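Putative flagellar protein FliS (Parabacteroides merdae ATCC 43184, PDB 4YOK) is of unknown function but joins a prealbumin-like N-terminal domain to a C-terminal domain that is probably of the E-set (immunoglobulin-like) kind. Local coordinates at residues Arg133-Leu138 with Asn149-Phe155; Thr99-Ser105 with Phe120-Val126; Leu137-Gln142 with Ala178-Arg184. All blocks are in the same frame, centred on the assembly; numbering follows the deposited sequence.

Interaction 1 of 3, residues Arg133-Leu138 with Asn149-Phe155; sequences RVMLLL and NLYRQDF
Two extended strands of a beta hairpin, Arg133-Leu138 and Tyr151-Phe155, run antiparallel with axes 4.6 Å apart and N-to-C directions at 155°. Arg133 opens the pairing, chi1 p, chi2 and chi3 t; its CA lies 3.4 Å from Phe155 O, and its NE stands 3.8 Å from Asp154 OD2, a long salt bridge of charges alone because the oxygen is well out of the guanidinium plane. Arg152, chi1 to chi3 t, runs alongside Asp154 in a two-pronged salt bridge, Arg152 NE to Asp154 OD1 2.8 Å and Arg152 NH2 to Asp154 OD2 2.9 Å. The shared carboxylate offsets two like charges: Arg133 NE and Arg152 NH2, both donors, lie 3.2 Å apart unbonded. Val134 makes a hydrogen-bonded pair with Phe155: Val134 N to Phe155 O 2.9 Å, Phe155 N to Val134 O 2.8 Å. Selenomethionine Met135 faces Asp154 in a non-hydrogen-bonded pair and lays SE over the Arg152 guanidinium, 3.7 Å from NE. Strand 151-155 edges a four-stranded sheet; Val134, Leu136 and Leu138 pack on strand 115-124 of the facing sheet, consistent with an E-set, immunoglobulin-like sandwich. Leu136 N to Gln153 O and Gln153 N to Leu136 O are both 3.0 Å; Leu136 CD2 sits 4.1 Å from Phe155 CE1. Leu137, opposite Arg152, brings CD2 to 3.6 Å from Arg152 CG. Leu150 (phi/psi -98/-24) and Tyr151 together face Leu138, a classic beta bulge: Leu138 O accepts from Leu150 N (2.8 Å) and Tyr151 N (3.3 Å), while Leu138 N donates to Tyr151 O at 3.0 Å.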
loop_
_atom_site.group_PDB
_atom_site.type_symbol
_atom_site.label_atom_id
_atom_site.label_comp_id
_atom_site.label_asym_id
_atom_site.label_seq_id
_atom_site.Cartn_x
_atom_site.Cartn_y
_atom_site.Cartn_z
ATOM N N ARG A 133 -5.024 14.208 -2.763
ATOM C CA ARG A 133 -3.727 14.775 -2.431
ATOM C C ARG A 133 -2.597 13.855 -2.849
ATOM O O ARG A 133 -2.784 12.644 -2.988
ATOM C CB ARG A 133 -3.595 15.130 -0.927
ATOM C CG ARG A 133 -3.712 13.982 0.039
ATOM C CD ARG A 133 -3.489 14.487 1.449
ATOM N NE ARG A 133 -3.568 13.406 2.427
ATOM C CZ ARG A 133 -4.599 13.202 3.242
ATOM N NH1 ARG A 133 -5.646 14.017 3.219
ATOM N NH2 ARG A 133 -4.581 12.191 4.102
ATOM N N VAL A 134 -1.437 14.468 -3.070
ATOM C CA VAL A 134 -0.175 13.805 -3.367
ATOM C C VAL A 134 0.756 14.135 -2.191
ATOM O O VAL A 134 0.808 15.290 -1.737
ATOM C CB VAL A 134 0.375 14.237 -4.743
ATOM C CG1 VAL A 134 1.735 13.620 -4.999
ATOM C CG2 VAL A 134 -0.605 13.843 -5.852
HETATM N N MSE A 135 1.482 13.137 -1.704
HETATM C CA MSE A 135 2.341 13.310 -0.526
HETATM C C MSE A 135 3.777 12.911 -0.813
HETATM O O MSE A 135 4.032 11.855 -1.403
HETATM C CB MSE A 135 1.809 12.474 0.667
HETATM C CG MSE A 135 0.386 12.841 1.064
HETATM SE SE MSE A 135 -0.305 11.547 2.334
HETATM C CE MSE A 135 -0.813 10.163 0.953
ATOM N N LEU A 136 4.707 13.776 -0.404
ATOM C CA LEU A 136 6.155 13.555 -0.473
ATOM C C LEU A 136 6.573 13.218 0.936
ATOM O O LEU A 136 6.263 13.978 1.852
ATOM C CB LEU A 136 6.876 14.794 -1.032
ATOM C CG LEU A 136 7.190 14.759 -2.536
ATOM C CD1 LEU A 136 5.950 14.558 -3.387
ATOM C CD2 LEU A 136 8.007 15.959 -2.966
ATOM N N LEU A 137 7.177 12.032 1.135
ATOM C CA LEU A 137 7.518 11.534 2.462
ATOM C C LEU A 137 8.959 11.125 2.610
ATOM O O LEU A 137 9.559 10.574 1.675
ATOM C CB LEU A 137 6.644 10.287 2.779
ATOM C CG LEU A 137 5.132 10.428 2.596
ATOM C CD1 LEU A 137 4.453 9.055 2.471
ATOM C CD2 LEU A 137 4.520 11.255 3.717
ATOM N N LEU A 138 9.511 11.352 3.816
ATOM C CA LEU A 138 10.833 10.873 4.204
ATOM C C LEU A 138 10.708 10.171 5.548
ATOM O O LEU A 138 9.894 10.580 6.387
ATOM C CB LEU A 138 11.904 11.976 4.286
ATOM C CG LEU A 138 12.279 12.680 2.968
ATOM C CD1 LEU A 138 13.043 13.982 3.246
ATOM C CD2 LEU A 138 13.119 11.764 2.064
ATOM N N ASN A 149 6.399 8.820 9.372
ATOM C CA ASN A 149 7.400 9.544 8.620
ATOM C C ASN A 149 8.072 10.586 9.505
ATOM O O ASN A 149 7.540 10.943 10.558
ATOM C CB ASN A 149 6.726 10.221 7.395
ATOM C CG ASN A 149 5.666 11.234 7.778
ATOM O OD1 ASN A 149 5.998 12.313 8.263
ATOM N ND2 ASN A 149 4.377 10.924 7.569
ATOM N N LEU A 150 9.200 11.107 9.031
ATOM C CA LEU A 150 9.978 12.172 9.647
ATOM C C LEU A 150 9.643 13.521 8.995
ATOM O O LEU A 150 9.855 14.588 9.586
ATOM C CB LEU A 150 11.460 11.812 9.422
ATOM C CG LEU A 150 12.469 12.506 10.279
ATOM C CD1 LEU A 150 12.460 11.936 11.679
ATOM C CD2 LEU A 150 13.855 12.332 9.686
ATOM N N TYR A 151 9.163 13.476 7.741
ATOM C CA TYR A 151 8.816 14.662 6.960
ATOM C C TYR A 151 7.706 14.302 5.995
ATOM O O TYR A 151 7.761 13.236 5.368
ATOM C CB TYR A 151 10.044 15.186 6.166
ATOM C CG TYR A 151 9.717 16.348 5.251
ATOM C CD1 TYR A 151 9.777 17.662 5.713
ATOM C CD2 TYR A 151 9.342 16.138 3.924
ATOM C CE1 TYR A 151 9.450 18.736 4.889
ATOM C CE2 TYR A 151 9.024 17.211 3.080
ATOM C CZ TYR A 151 9.063 18.506 3.575
ATOM O OH TYR A 151 8.755 19.585 2.777
ATOM N N ARG A 152 6.721 15.208 5.862
ATOM C CA ARG A 152 5.602 15.029 4.956
ATOM C C ARG A 152 5.232 16.378 4.393
ATOM O O ARG A 152 5.110 17.340 5.161
ATOM C CB ARG A 152 4.385 14.392 5.693
ATOM C CG ARG A 152 3.108 14.346 4.822
ATOM C CD ARG A 152 1.969 13.603 5.529
ATOM N NE ARG A 152 0.673 13.942 4.938
ATOM C CZ ARG A 152 -0.500 13.560 5.441
ATOM N NH1 ARG A 152 -0.549 12.775 6.512
ATOM N NH2 ARG A 152 -1.633 13.965 4.884
ATOM N N GLN A 153 5.039 16.445 3.072
ATOM C CA GLN A 153 4.540 17.660 2.415
ATOM C C GLN A 153 3.453 17.246 1.445
ATOM O O GLN A 153 3.712 16.423 0.562
ATOM C CB GLN A 153 5.659 18.445 1.701
ATOM C CG GLN A 153 5.134 19.736 0.993
ATOM C CD GLN A 153 4.618 20.765 1.977
ATOM O OE1 GLN A 153 5.226 21.022 3.018
ATOM N NE2 GLN A 153 3.437 21.286 1.729
ATOM N N ASP A 154 2.245 17.812 1.600
ATOM C CA ASP A 154 1.106 17.521 0.713
ATOM C C ASP A 154 0.964 18.555 -0.377
ATOM O O ASP A 154 1.300 19.727 -0.188
ATOM C CB ASP A 154 -0.203 17.462 1.509
ATOM C CG ASP A 154 -0.282 16.346 2.541
ATOM O OD1 ASP A 154 0.666 15.521 2.610
ATOM O OD2 ASP A 154 -1.277 16.301 3.274
ATOM N N PHE A 155 0.452 18.110 -1.533
ATOM C CA PHE A 155 0.149 18.914 -2.736
ATOM C C PHE A 155 -1.302 18.567 -3.080
ATOM O O PHE A 155 -1.632 17.385 -3.211
ATOM C CB PHE A 155 1.154 18.610 -3.873
ATOM C CG PHE A 155 2.600 18.949 -3.542
ATOM C CD1 PHE A 155 3.402 18.051 -2.837
ATOM C CD2 PHE A 155 3.140 20.186 -3.884
ATOM C CE1 PHE A 155 4.719 18.385 -2.489
ATOM C CE2 PHE A 155 4.463 20.512 -3.551
ATOM C CZ PHE A 155 5.248 19.606 -2.863
#

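Interaction 2 of 3, residues Thr99-Ser105 with Phe120-Val126; sequences TPYFMIS and FMINRIV
Phe102, Ile104, Phe120 and Ile122 form the apolar centre: Phe102 CD1 meets Ile122 CG2 at 3.7 Å, and Ile104 CG2 meets Phe120 CD2 at 3.8 Å. Phe102, Ile104 and Ile122 are m in chi1, Phe120 is p, and this face packs on strands 131-139 and 182-189. The backbones beneath are extended and antiparallel, axes 4.7 Å apart at 157°, in the beta hairpin of strands 102-111 and 115-124, part of the three-stranded sheet of the C-terminal domain. Met103 pairs with Asn123 (Met103 N to Asn123 O 3.0 Å, Asn123 N to Met103 O 2.8 Å) and Ser105 with Met121 (Ser105 N to Met121 O 3.0 Å, Met121 N to Ser105 O 2.9 Å); Phe102-Arg124 and Ile104-Ile122 are non-hydrogen-bonded pairs. Beyond the strands, Tyr101 O accepts from both Ile125 N (2.9 Å) and Val126 N (3.3 Å). Selenomethionine Met103 sets CG 3.7 Å from Ile125 CG1. On the face of Met103 and Ser105, Asn123 ND2 donates to Ser105 OG at 3.1 Å.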
loop_
_atom_site.group_PDB
_atom_site.type_symbol
_atom_site.label_atom_id
_atom_site.label_comp_id
_atom_site.label_asym_id
_atom_site.label_seq_id
_atom_site.Cartn_x
_atom_site.Cartn_y
_atom_site.Cartn_z
ATOM N N THR A 99 -8.791 -3.298 -8.390
ATOM C CA THR A 99 -8.750 -2.221 -9.388
ATOM C C THR A 99 -8.390 -0.917 -8.686
ATOM O O THR A 99 -9.288 -0.261 -8.145
ATOM C CB THR A 99 -10.056 -2.087 -10.178
ATOM O OG1 THR A 99 -10.434 -3.382 -10.656
ATOM C CG2 THR A 99 -9.910 -1.097 -11.354
ATOM N N PRO A 100 -7.091 -0.552 -8.659
ATOM C CA PRO A 100 -6.696 0.711 -8.001
ATOM C C PRO A 100 -7.282 1.921 -8.714
ATOM O O PRO A 100 -7.516 1.850 -9.919
ATOM C CB PRO A 100 -5.161 0.719 -8.104
ATOM C CG PRO A 100 -4.762 -0.689 -8.506
ATOM C CD PRO A 100 -5.932 -1.250 -9.251
ATOM N N TYR A 101 -7.492 3.040 -7.991
ATOM C CA TYR A 101 -7.975 4.289 -8.618
ATOM C C TYR A 101 -6.861 4.866 -9.492
ATOM O O TYR A 101 -7.102 5.281 -10.619
ATOM C CB TYR A 101 -8.363 5.303 -7.525
ATOM C CG TYR A 101 -9.565 4.871 -6.728
ATOM C CD1 TYR A 101 -10.818 4.749 -7.333
ATOM C CD2 TYR A 101 -9.444 4.512 -5.388
ATOM C CE1 TYR A 101 -11.923 4.292 -6.618
ATOM C CE2 TYR A 101 -10.562 4.114 -4.644
ATOM C CZ TYR A 101 -11.796 4.010 -5.266
ATOM O OH TYR A 101 -12.901 3.592 -4.572
ATOM N N PHE A 102 -5.635 4.845 -8.956
ATOM C CA PHE A 102 -4.419 5.368 -9.577
ATOM C C PHE A 102 -3.228 4.438 -9.385
ATOM O O PHE A 102 -3.175 3.669 -8.432
ATOM C CB PHE A 102 -4.038 6.746 -8.964
ATOM C CG PHE A 102 -5.104 7.798 -9.167
ATOM C CD1 PHE A 102 -5.232 8.454 -10.390
ATOM C CD2 PHE A 102 -6.014 8.094 -8.153
ATOM C CE1 PHE A 102 -6.260 9.384 -10.600
ATOM C CE2 PHE A 102 -7.031 9.041 -8.357
ATOM C CZ PHE A 102 -7.161 9.656 -9.589
HETATM N N MSE A 103 -2.275 4.528 -10.305
HETATM C CA MSE A 103 -0.998 3.836 -10.222
HETATM C C MSE A 103 0.099 4.899 -10.364
HETATM O O MSE A 103 -0.036 5.828 -11.158
HETATM C CB MSE A 103 -0.848 2.714 -11.280
HETATM C CG MSE A 103 -1.758 1.508 -11.036
HETATM SE SE MSE A 103 -1.270 0.434 -9.435
HETATM C CE MSE A 103 0.392 -0.311 -10.121
ATOM N N ILE A 104 1.175 4.740 -9.598
ATOM C CA ILE A 104 2.355 5.597 -9.636
ATOM C C ILE A 104 3.425 4.809 -10.378
ATOM O O ILE A 104 3.599 3.624 -10.099
ATOM C CB ILE A 104 2.822 5.987 -8.200
ATOM C CG1 ILE A 104 1.727 6.736 -7.418
ATOM C CG2 ILE A 104 4.135 6.794 -8.232
ATOM C CD1 ILE A 104 1.975 6.766 -5.885
ATOM N N SER A 105 4.140 5.453 -11.306
ATOM C CA SER A 105 5.220 4.787 -12.039
ATOM C C SER A 105 6.338 5.777 -12.358
ATOM O O SER A 105 6.168 6.975 -12.138
ATOM C CB SER A 105 4.689 4.170 -13.331
ATOM O OG SER A 105 4.263 5.176 -14.232
ATOM N N PHE A 120 7.556 11.804 -11.208
ATOM C CA PHE A 120 6.882 10.514 -11.404
ATOM C C PHE A 120 5.644 10.703 -12.243
ATOM O O PHE A 120 5.280 11.841 -12.575
ATOM C CB PHE A 120 6.534 9.818 -10.054
ATOM C CG PHE A 120 5.746 10.669 -9.082
ATOM C CD1 PHE A 120 6.391 11.574 -8.244
ATOM C CD2 PHE A 120 4.376 10.496 -8.935
ATOM C CE1 PHE A 120 5.669 12.350 -7.339
ATOM C CE2 PHE A 120 3.655 11.258 -8.005
ATOM C CZ PHE A 120 4.300 12.212 -7.249
HETATM N N MSE A 121 5.039 9.592 -12.641
HETATM C CA MSE A 121 3.812 9.577 -13.422
HETATM C C MSE A 121 2.655 9.045 -12.584
HETATM O O MSE A 121 2.809 8.054 -11.870
HETATM C CB MSE A 121 3.997 8.684 -14.661
HETATM C CG MSE A 121 4.883 9.311 -15.698
HETATM SE SE MSE A 121 3.751 10.058 -17.082
HETATM C CE MSE A 121 2.957 8.338 -17.741
ATOM N N ILE A 122 1.508 9.702 -12.683
ATOM C CA ILE A 122 0.274 9.270 -12.029
ATOM C C ILE A 122 -0.654 8.862 -13.144
ATOM O O ILE A 122 -1.038 9.702 -13.970
ATOM C CB ILE A 122 -0.367 10.327 -11.094
ATOM C CG1 ILE A 122 0.571 10.678 -9.919
ATOM C CG2 ILE A 122 -1.754 9.813 -10.590
ATOM C CD1 ILE A 122 0.159 11.979 -9.171
ATOM N N ASN A 123 -0.956 7.578 -13.201
ATOM C CA ASN A 123 -1.830 6.994 -14.214
ATOM C C ASN A 123 -3.205 6.754 -13.619
ATOM O O ASN A 123 -3.322 6.023 -12.629
ATOM C CB ASN A 123 -1.218 5.667 -14.709
ATOM C CG ASN A 123 0.252 5.798 -15.058
ATOM O OD1 ASN A 123 0.601 6.472 -16.019
ATOM N ND2 ASN A 123 1.146 5.291 -14.199
ATOM N N ARG A 124 -4.246 7.335 -14.238
ATOM C CA ARG A 124 -5.621 7.134 -13.789
ATOM C C ARG A 124 -6.137 5.798 -14.342
ATOM O O ARG A 124 -6.153 5.598 -15.564
ATOM C CB ARG A 124 -6.526 8.302 -14.216
ATOM C CG ARG A 124 -7.955 8.168 -13.658
ATOM C CD ARG A 124 -8.883 9.333 -14.000
ATOM N NE ARG A 124 -8.918 9.574 -15.442
ATOM C CZ ARG A 124 -8.539 10.715 -16.013
ATOM N NH1 ARG A 124 -8.108 11.730 -15.267
ATOM N NH2 ARG A 124 -8.598 10.856 -17.330
ATOM N N ILE A 125 -6.511 4.881 -13.450
ATOM C CA ILE A 125 -7.041 3.557 -13.829
ATOM C C ILE A 125 -8.571 3.605 -13.891
ATOM O O ILE A 125 -9.157 3.035 -14.818
ATOM C CB ILE A 125 -6.529 2.440 -12.854
ATOM C CG1 ILE A 125 -4.967 2.406 -12.735
ATOM C CG2 ILE A 125 -7.093 1.062 -13.190
ATOM C CD1 ILE A 125 -4.151 2.204 -14.057
ATOM N N VAL A 126 -9.221 4.244 -12.894
ATOM C CA VAL A 126 -10.694 4.316 -12.834
ATOM C C VAL A 126 -11.115 5.627 -13.513
ATOM O O VAL A 126 -10.667 6.680 -13.093
ATOM C CB VAL A 126 -11.177 4.166 -11.365
ATOM C CG1 VAL A 126 -12.694 4.370 -11.224
ATOM C CG2 VAL A 126 -10.764 2.796 -10.818
#

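Interaction 3 of 3, residues Leu137-Gln142 with Ala178-Arg184; sequences LLSKTQ and AKALYAR
Adjacent central strands of the four-stranded antiparallel sheet meet here, axes 4.7 Å apart and directions at 155°, and Tyr182, Leu137 and Lys140 bury the most surface. Leu137 forms a hydrogen-bonded pair with Arg184 (Leu137 N to Arg184 O 2.9 Å, Arg184 N to Leu137 O 3.0 Å). Leu138 follows as a non-hydrogen-bonded pair with Ala183, its CD2 3.8 Å from Ala183 CB and 4.1 Å from Leu181 CD2. Ser139 N to Tyr182 O and Tyr182 N to Ser139 O are hydrogen bonds, both 2.8 Å. Past Ser139 the chain leaves the strand: Lys140 (-77/-16) turns, with CA 3.4 Å from Ala180 O and CG 3.9 Å from Ala178 CB. Thr141 N donates to Ser139 OG at 3.1 Å, an ST turn; Ser139 OG is also hydrogen-bonded to Phe143 O. The turn carries Gln142 over the ring of Tyr182, whose chi1 is m (-62°), in a CH-pi contact: Gln142 CA sits 3.9 Å from the ring centroid, 7° off the normal. A water then links Gln142 NE2 (2.9 Å) to Tyr182 OH (3.2 Å).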
loop_
_atom_site.group_PDB
_atom_site.type_symbol
_atom_site.label_atom_id
_atom_site.label_comp_id
_atom_site.label_asym_id
_atom_site.label_seq_id
_atom_site.Cartn_x
_atom_site.Cartn_y
_atom_site.Cartn_z
ATOM N N LEU A 137 7.177 12.032 1.135
ATOM C CA LEU A 137 7.518 11.534 2.462
ATOM C C LEU A 137 8.959 11.125 2.610
ATOM O O LEU A 137 9.559 10.574 1.675
ATOM C CB LEU A 137 6.644 10.287 2.779
ATOM C CG LEU A 137 5.132 10.428 2.596
ATOM C CD1 LEU A 137 4.453 9.055 2.471
ATOM C CD2 LEU A 137 4.520 11.255 3.717
ATOM N N LEU A 138 9.511 11.352 3.816
ATOM C CA LEU A 138 10.833 10.873 4.204
ATOM C C LEU A 138 10.708 10.171 5.548
ATOM O O LEU A 138 9.894 10.580 6.387
ATOM C CB LEU A 138 11.904 11.976 4.286
ATOM C CG LEU A 138 12.279 12.680 2.968
ATOM C CD1 LEU A 138 13.043 13.982 3.246
ATOM C CD2 LEU A 138 13.119 11.764 2.064
ATOM N N SER A 139 11.497 9.118 5.746
ATOM C CA SER A 139 11.512 8.389 7.006
ATOM C C SER A 139 12.946 8.020 7.378
ATOM O O SER A 139 13.767 7.834 6.478
ATOM C CB SER A 139 10.662 7.117 6.876
ATOM O OG SER A 139 10.738 6.348 8.070
ATOM N N LYS A 140 13.244 7.896 8.688
ATOM C CA LYS A 140 14.523 7.384 9.213
ATOM C C LYS A 140 14.599 5.851 9.106
ATOM O O LYS A 140 15.654 5.273 9.407
ATOM C CB LYS A 140 14.664 7.713 10.723
ATOM C CG LYS A 140 14.979 9.144 11.068
ATOM C CD LYS A 140 15.387 9.270 12.537
ATOM C CE LYS A 140 14.243 9.158 13.520
ATOM N NZ LYS A 140 14.583 9.774 14.831
ATOM N N THR A 141 13.442 5.197 8.892
ATOM C CA THR A 141 13.335 3.730 8.862
ATOM C C THR A 141 12.784 3.240 7.537
ATOM O O THR A 141 12.292 4.034 6.735
ATOM C CB THR A 141 12.449 3.190 10.030
ATOM O OG1 THR A 141 11.076 3.300 9.667
ATOM C CG2 THR A 141 12.718 3.883 11.374
ATOM N N GLN A 142 12.805 1.899 7.337
ATOM C CA GLN A 142 12.272 1.233 6.131
ATOM C C GLN A 142 10.776 1.455 5.981
ATOM O O GLN A 142 10.229 1.173 4.915
ATOM C CB GLN A 142 12.522 -0.289 6.199
ATOM C CG GLN A 142 13.968 -0.714 6.306
ATOM C CD GLN A 142 14.083 -2.126 6.847
ATOM O OE1 GLN A 142 13.106 -2.893 6.921
ATOM N NE2 GLN A 142 15.277 -2.489 7.273
ATOM N N ALA A 178 19.448 12.242 10.687
ATOM C CA ALA A 178 19.100 10.860 10.336
ATOM C C ALA A 178 20.320 10.047 9.840
ATOM O O ALA A 178 21.007 10.496 8.939
ATOM C CB ALA A 178 18.006 10.868 9.278
ATOM N N LYS A 179 20.568 8.854 10.413
ATOM C CA LYS A 179 21.690 8.005 9.965
ATOM C C LYS A 179 21.307 7.241 8.701
ATOM O O LYS A 179 22.176 6.850 7.927
ATOM C CB LYS A 179 22.162 7.044 11.059
ATOM C CG LYS A 179 22.809 7.771 12.226
ATOM C CD LYS A 179 23.415 6.807 13.226
ATOM C CE LYS A 179 23.701 7.492 14.540
ATOM N NZ LYS A 179 24.144 6.525 15.581
ATOM N N ALA A 180 20.021 7.028 8.501
ATOM C CA ALA A 180 19.476 6.383 7.306
ATOM C C ALA A 180 18.291 7.192 6.869
ATOM O O ALA A 180 17.596 7.736 7.727
ATOM C CB ALA A 180 19.072 4.941 7.598
ATOM N N LEU A 181 18.057 7.296 5.554
ATOM C CA LEU A 181 16.938 8.090 5.063
ATOM C C LEU A 181 16.246 7.364 3.928
ATOM O O LEU A 181 16.899 6.904 2.979
ATOM C CB LEU A 181 17.430 9.490 4.611
ATOM C CG LEU A 181 16.361 10.560 4.374
ATOM C CD1 LEU A 181 15.717 11.009 5.705
ATOM C CD2 LEU A 181 16.954 11.762 3.622
ATOM N N TYR A 182 14.921 7.270 4.025
ATOM C CA TYR A 182 14.085 6.565 3.043
ATOM C C TYR A 182 13.021 7.503 2.497
ATOM O O TYR A 182 12.504 8.332 3.242
ATOM C CB TYR A 182 13.426 5.342 3.702
ATOM C CG TYR A 182 14.399 4.297 4.201
ATOM C CD1 TYR A 182 15.052 4.449 5.421
ATOM C CD2 TYR A 182 14.638 3.132 3.472
ATOM C CE1 TYR A 182 15.936 3.482 5.895
ATOM C CE2 TYR A 182 15.513 2.149 3.946
ATOM C CZ TYR A 182 16.148 2.325 5.163
ATOM O OH TYR A 182 17.006 1.361 5.653
ATOM N N ALA A 183 12.720 7.411 1.198
ATOM C CA ALA A 183 11.738 8.283 0.563
ATOM C C ALA A 183 10.593 7.479 0.002
ATOM O O ALA A 183 10.756 6.299 -0.341
ATOM C CB ALA A 183 12.391 9.107 -0.546
ATOM N N ARG A 184 9.437 8.134 -0.137
ATOM C CA ARG A 184 8.251 7.513 -0.723
ATOM C C ARG A 184 7.308 8.600 -1.212
ATOM O O ARG A 184 7.313 9.723 -0.684
ATOM C CB ARG A 184 7.532 6.600 0.314
ATOM C CG ARG A 184 6.776 5.433 -0.317
ATOM C CD ARG A 184 6.074 4.591 0.755
ATOM N NE ARG A 184 5.651 3.268 0.266
ATOM C CZ ARG A 184 4.797 2.467 0.901
ATOM N NH1 ARG A 184 4.257 2.842 2.057
ATOM N NH2 ARG A 184 4.453 1.293 0.370
HETATM O O HOH W 1 17.951 -1.565 6.540
#

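How the interactions relate
Interactions 1 and 3 share Leu137 and Leu138: strand 131-139 pairs with 151-155 along one edge and with 182-189 along the other, so the two contacts, centres 12 Å apart, are neighbours in one sheet. They also touch where Leu150 CD2 of the bulge packs 3.7 Å from Lys140 CG. Interaction 2 belongs to the facing sheet and precedes both in the chain. It meets interaction 1 across the domain core, where Val134 CG1 lies 3.7 Å from Phe120 CZ and Val134 CG2 3.9 Å from Ile122 CD1; from interaction 3 it stays about 7 Å away at the nearest atoms. The magnesium ion lies about 7 Å from the Thr99 side chain at the end of interaction 2, too far for coordination.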